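Local coordinates for 3-dehydroquinate dehydratase (PDB 2YR1), which catalyses the cis-dehydration of 3-dehydroquinate to 3-dehydroshikimate, the third step of the chorismate pathway, through a covalent Schiff-base intermediate with its substrate, at the interface of chains A and B. Coordinates in Å, arbitrary orientation; residue numbers count along the deposited sequence, not the author numbering. Chains: chain A/B, 3-dehydroquinate dehydratase.

Contact 1: the interface of chains A and B. Residues chain A 214, 218, 221, 248, 252, 255-256; chain B 213-214, 217, 248.
The apolar centre of the homodimer interface is built from the short helix 213-218, the 3-10 turn 219-222 and the C-terminal helix (242-256 in chain A, 242-255 in chain B), and B:Ile214 has the most surface hidden by the partner among the residues here, 59 Å². It meets its own symmetry mate tip to tip, B:Ile214 CD1 lying 3.6 Å from A:Ile214 CD1. In both copies CG1 stands anti to the backbone N (chi1 -175° in B:Ile214, -173° in A:Ile214), which sends the long branch across toward the other chain. The same B:Ile214 CD1 rests on the methyl CB of A:Ala218 at 3.6 Å, while A:Leu221 comes in at a slant and sets its CD1 3.9 Å from the branch point CB of B:Ile214. A:Leu252 CD1 touches both B:Leu217 CD1 (3.8 Å) and B:Ile214 CD1 (4.1 Å), on the side of the latter away from A:Ile214. A:Val248 and B:Val248 face each other more loosely through their CG1 methyls.

At the end of helix 242-256 a water-mediated link joins the chains. The hydroxyl OG of A:Ser256 donates back to A:Leu252 O at 2.7 Å, tilted 35° from the carbonyl plane. A:Ser256 OG also lies 3.0 Å from water 1, which is 2.9 Å from the backbone B:Ile214 N; the B:Ala213 methyl packs beside this OG and A:Tyr255 O. With an alanine in place of A:Ser256, A:Leu252 O loses this donor and water 1 would probably lose its chain A partner. Within each type I dehydroquinase barrel, this patch lies on the outer helical surface, well away from the catalytic lysine.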
ATOM      1  N   ILE A 214      -2.398  -2.145  -5.242  1.00 20.34           N
ATOM      2  CA  ILE A 214      -1.650  -1.915  -4.007  1.00 23.19           C
ATOM      3  C   ILE A 214      -1.114  -3.200  -3.411  1.00 19.44           C
ATOM      4  O   ILE A 214      -0.029  -3.210  -2.808  1.00 20.78           O
ATOM      5  CB  ILE A 214      -2.497  -1.177  -2.913  1.00 19.94           C
ATOM      6  CG1 ILE A 214      -1.607  -0.825  -1.713  1.00 14.74           C
ATOM      7  CG2 ILE A 214      -3.648  -2.073  -2.421  1.00 18.23           C
ATOM      8  CD1 ILE A 214      -0.437   0.134  -2.035  1.00 23.56           C
ATOM      9  N   ALA A 218       2.656  -3.824  -2.112  1.00 19.11           N
ATOM     10  CA  ALA A 218       2.826  -3.786  -0.662  1.00 16.98           C
ATOM     11  C   ALA A 218       2.416  -5.044   0.087  1.00 15.14           C
ATOM     12  O   ALA A 218       2.484  -5.084   1.307  1.00 15.84           O
ATOM     13  CB  ALA A 218       2.055  -2.591  -0.097  1.00 18.86           C
ATOM     14  N   LEU A 221       4.546  -6.629   2.872  1.00 16.59           N
ATOM     15  CA  LEU A 221       4.569  -6.054   4.226  1.00 16.86           C
ATOM     16  C   LEU A 221       3.647  -6.851   5.168  1.00 15.72           C
ATOM     17  O   LEU A 221       3.707  -6.720   6.397  1.00 15.67           O
ATOM     18  CB  LEU A 221       4.096  -4.584   4.181  1.00 16.66           C
ATOM     19  CG  LEU A 221       5.066  -3.575   3.534  1.00 22.87           C
ATOM     20  CD1 LEU A 221       4.327  -2.275   3.200  1.00 25.73           C
ATOM     21  CD2 LEU A 221       6.229  -3.288   4.466  1.00 18.99           C
ATOM     22  N   VAL A 248       8.706   1.235  -6.977  1.00 18.42           N
ATOM     23  CA  VAL A 248       7.950   1.338  -5.722  1.00 22.26           C
ATOM     24  C   VAL A 248       8.547   0.503  -4.597  1.00 21.22           C
ATOM     25  O   VAL A 248       8.646   0.957  -3.442  1.00 22.45           O
ATOM     26  CB  VAL A 248       6.463   0.933  -5.961  1.00 13.70           C
ATOM     27  CG1 VAL A 248       5.698   0.935  -4.675  1.00 14.60           C
ATOM     28  CG2 VAL A 248       5.830   1.912  -6.966  1.00 19.00           C
ATOM     29  N   LEU A 252       9.477   1.947  -1.064  1.00 22.63           N
ATOM     30  CA  LEU A 252       8.774   1.372   0.065  1.00 24.14           C
ATOM     31  C   LEU A 252       9.757   0.693   1.014  1.00 26.60           C
ATOM     32  O   LEU A 252       9.621   0.809   2.222  1.00 23.12           O
ATOM     33  CB  LEU A 252       7.730   0.366  -0.432  1.00 22.27           C
ATOM     34  CG  LEU A 252       6.599  -0.039   0.511  1.00 25.78           C
ATOM     35  CD1 LEU A 252       5.902   1.211   1.081  1.00 17.62           C
ATOM     36  CD2 LEU A 252       5.613  -0.920  -0.268  1.00 17.35           C
ATOM     37  N   TYR A 255      12.087   3.268   3.066  1.00 25.76           N
ATOM     38  CA  TYR A 255      11.268   3.964   4.050  1.00 26.17           C
ATOM     39  C   TYR A 255      10.461   3.158   5.076  1.00 24.40           C
ATOM     40  O   TYR A 255      10.024   3.709   6.073  1.00 26.97           O
ATOM     41  CB  TYR A 255      10.350   4.933   3.301  1.00 22.71           C
ATOM     42  CG  TYR A 255      11.141   6.035   2.638  1.00 24.85           C
ATOM     43  CD1 TYR A 255      11.807   6.991   3.406  1.00 27.57           C
ATOM     44  CD2 TYR A 255      11.298   6.077   1.258  1.00 27.99           C
ATOM     45  CE1 TYR A 255      12.611   7.950   2.815  1.00 31.08           C
ATOM     46  CE2 TYR A 255      12.101   7.036   0.654  1.00 26.76           C
ATOM     47  CZ  TYR A 255      12.753   7.967   1.440  1.00 30.08           C
ATOM     48  OH  TYR A 255      13.542   8.929   0.848  1.00 33.37           O
ATOM     49  N   SER A 256      10.251   1.868   4.838  1.00 28.39           N
ATOM     50  CA  SER A 256       9.480   1.045   5.777  1.00 29.44           C
ATOM     51  C   SER A 256      10.357   0.564   6.922  1.00 32.47           C
ATOM     52  O   SER A 256       9.861   0.077   7.941  1.00 32.83           O
ATOM     53  CB  SER A 256       8.876  -0.176   5.069  1.00 25.99           C
ATOM     54  OG  SER A 256       7.838   0.205   4.187  1.00 28.79           O
TER
ATOM     55  N   ALA B 213       4.751   3.539   6.572  1.00 15.77           N
ATOM     56  CA  ALA B 213       5.110   4.198   5.314  1.00 22.31           C
ATOM     57  C   ALA B 213       4.061   3.967   4.232  1.00 20.73           C
ATOM     58  O   ALA B 213       3.690   4.892   3.488  1.00 16.72           O
ATOM     59  CB  ALA B 213       6.499   3.726   4.831  1.00 17.70           C
ATOM     60  N   ILE B 214       3.527   2.749   4.173  1.00 18.40           N
ATOM     61  CA  ILE B 214       2.540   2.448   3.150  1.00 14.57           C
ATOM     62  C   ILE B 214       1.264   3.295   3.257  1.00 15.21           C
ATOM     63  O   ILE B 214       0.593   3.518   2.239  1.00 14.63           O
ATOM     64  CB  ILE B 214       2.165   0.925   3.153  1.00 13.84           C
ATOM     65  CG1 ILE B 214       1.219   0.616   1.992  1.00 17.00           C
ATOM     66  CG2 ILE B 214       1.517   0.552   4.462  1.00 13.42           C
ATOM     67  CD1 ILE B 214       1.832   0.913   0.607  1.00 15.27           C
ATOM     68  N   LEU B 217       1.734   6.526   1.424  1.00 17.09           N
ATOM     69  CA  LEU B 217       1.800   6.351  -0.033  1.00 17.76           C
ATOM     70  C   LEU B 217       0.521   5.817  -0.666  1.00 17.30           C
ATOM     71  O   LEU B 217       0.273   6.026  -1.859  1.00 18.84           O
ATOM     72  CB  LEU B 217       2.949   5.396  -0.376  1.00 12.81           C
ATOM     73  CG  LEU B 217       4.307   5.809   0.196  1.00 22.55           C
ATOM     74  CD1 LEU B 217       5.370   4.745  -0.071  1.00 18.54           C
ATOM     75  CD2 LEU B 217       4.701   7.117  -0.418  1.00 22.89           C
ATOM     76  N   VAL B 248       5.722   7.368  -6.318  1.00 18.85           N
ATOM     77  CA  VAL B 248       4.821   6.265  -5.997  1.00 22.06           C
ATOM     78  C   VAL B 248       3.358   6.597  -6.320  1.00 23.65           C
ATOM     79  O   VAL B 248       2.633   5.748  -6.839  1.00 25.37           O
ATOM     80  CB  VAL B 248       4.960   5.851  -4.503  1.00 22.68           C
ATOM     81  CG1 VAL B 248       3.893   4.816  -4.134  1.00 22.19           C
ATOM     82  CG2 VAL B 248       6.358   5.269  -4.259  1.00 12.72           C
TER
HETATM   83  O   HOH W   1       5.074   0.486   5.254  1.00 21.03           O

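Contact 2: the interface of chains A and B. Residues chain A 210-211; chain B 256-257.
A chi1 of -103° followed by a bend at chi2 (-57°) carries the side chain of B:Arg257, the C-terminal residue of this type I dehydroquinase chain, along A:Leu211 of the partner. The leucine runs parallel to the arginine, both heading in the same direction, and its methyls meet the arginine at two places. Near the root, A:Leu211 CD1 packs against the methylene B:Arg257 CG at 3.7 Å. Farther out, past the more distant CD, the guanidinium group turns a face to the leucine: the A:Leu211 CD2 methyl sits above its plane, displaced away from NH1 to the side of NE and NH2, and is 3.8 Å from B:Arg257 NH2, with CZ and NE only slightly more distant. A:Leu211 and B:Arg257 bury 44 and 49 Å² respectively.

Beside this pair the backbones run close. A:Gly210 offers a bare alpha carbon to the chain end, with A:Gly210 CA 3.5 Å from B:Arg257 CA, and the lack of a side chain probably lets the tail come this close to the segment before helix 213-218. The carbonyl A:Gly210 O faces B:Ser256, 3.3 Å from B:Ser256 CA.

Water 2 adds a polar link. Water 2 lies 3.0 Å from the hydroxyl B:Ser256 OG, and water 2 is 3.2 Å from the backbone carbonyl A:Leu211 O, so the serine of one subunit is connected to the main chain of the other. B:Ser256 OG stands anti to its own carbonyl carbon, beside the backbone N, a setting (chi1 -77°) that directs the hydroxyl toward this water.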
ATOM      1  N   GLY A 210      -7.404  -3.353 -10.998  1.00 22.18           N
ATOM      2  CA  GLY A 210      -6.841  -2.058 -10.640  1.00 21.08           C
ATOM      3  C   GLY A 210      -6.926  -1.839  -9.144  1.00 19.84           C
ATOM      4  O   GLY A 210      -6.005  -1.326  -8.507  1.00 18.83           O
ATOM      5  N   LEU A 211      -8.059  -2.243  -8.596  1.00 19.68           N
ATOM      6  CA  LEU A 211      -8.330  -2.127  -7.174  1.00 25.02           C
ATOM      7  C   LEU A 211      -7.254  -2.835  -6.370  1.00 16.81           C
ATOM      8  O   LEU A 211      -6.860  -2.366  -5.310  1.00 19.01           O
ATOM      9  CB  LEU A 211      -9.684  -2.754  -6.877  1.00 29.67           C
ATOM     10  CG  LEU A 211     -10.722  -1.970  -6.086  1.00 35.13           C
ATOM     11  CD1 LEU A 211     -10.565  -0.475  -6.304  1.00 31.36           C
ATOM     12  CD2 LEU A 211     -12.092  -2.462  -6.518  1.00 30.91           C
TER
ATOM     13  N   SER B 256      -4.060   1.914 -10.598  1.00 30.59           N
ATOM     14  CA  SER B 256      -5.162   1.619  -9.697  1.00 40.31           C
ATOM     15  C   SER B 256      -6.482   1.929 -10.378  1.00 45.98           C
ATOM     16  O   SER B 256      -6.819   3.086 -10.613  1.00 49.76           O
ATOM     17  CB  SER B 256      -5.032   2.414  -8.401  1.00 36.64           C
ATOM     18  OG  SER B 256      -4.045   1.829  -7.568  1.00 39.30           O
ATOM     19  N   ARG B 257      -7.216   0.869 -10.695  1.00 52.97           N
ATOM     20  CA  ARG B 257      -8.503   0.960 -11.376  1.00 57.37           C
ATOM     21  C   ARG B 257      -8.394   1.674 -12.723  1.00 58.78           C
ATOM     22  O   ARG B 257      -7.325   2.259 -13.008  1.00 58.91           O
ATOM     23  CB  ARG B 257      -9.529   1.665 -10.482  1.00 59.42           C
ATOM     24  CG  ARG B 257     -10.523   0.716  -9.818  1.00 58.74           C
ATOM     25  CD  ARG B 257     -11.266  -0.105 -10.874  1.00 61.25           C
ATOM     26  NE  ARG B 257     -12.354  -0.907 -10.320  1.00 64.86           N
ATOM     27  CZ  ARG B 257     -13.453  -0.399  -9.768  1.00 66.82           C
ATOM     28  NH1 ARG B 257     -13.615   0.917  -9.692  1.00 68.79           N
ATOM     29  NH2 ARG B 257     -14.393  -1.207  -9.296  1.00 65.67           N
ATOM     30  OXT ARG B 257      -9.389   1.639 -13.477  1.00 59.87           O
TER
HETATM   31  O   HOH W   2      -4.489  -0.239  -5.477  1.00 23.37           O

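The C-alpha centres of contact 1 and contact 2 are about 16 Å apart on one continuous two-fold interface. Both pair the C-terminal helix or its tail with the partner's 210-218 region, seen from opposite chains: Ser256 belongs to chain A in contact 1 and to chain B in contact 2. Contact 1 also holds like-with-like pairs near the two-fold. It supplies the apolar middle, and contact 2 fastens the chain end at the periphery. Their centres lie about 21 Å and 18 Å from the active-site A:Lys174, consistent with a role in dimer assembly rather than direct catalysis.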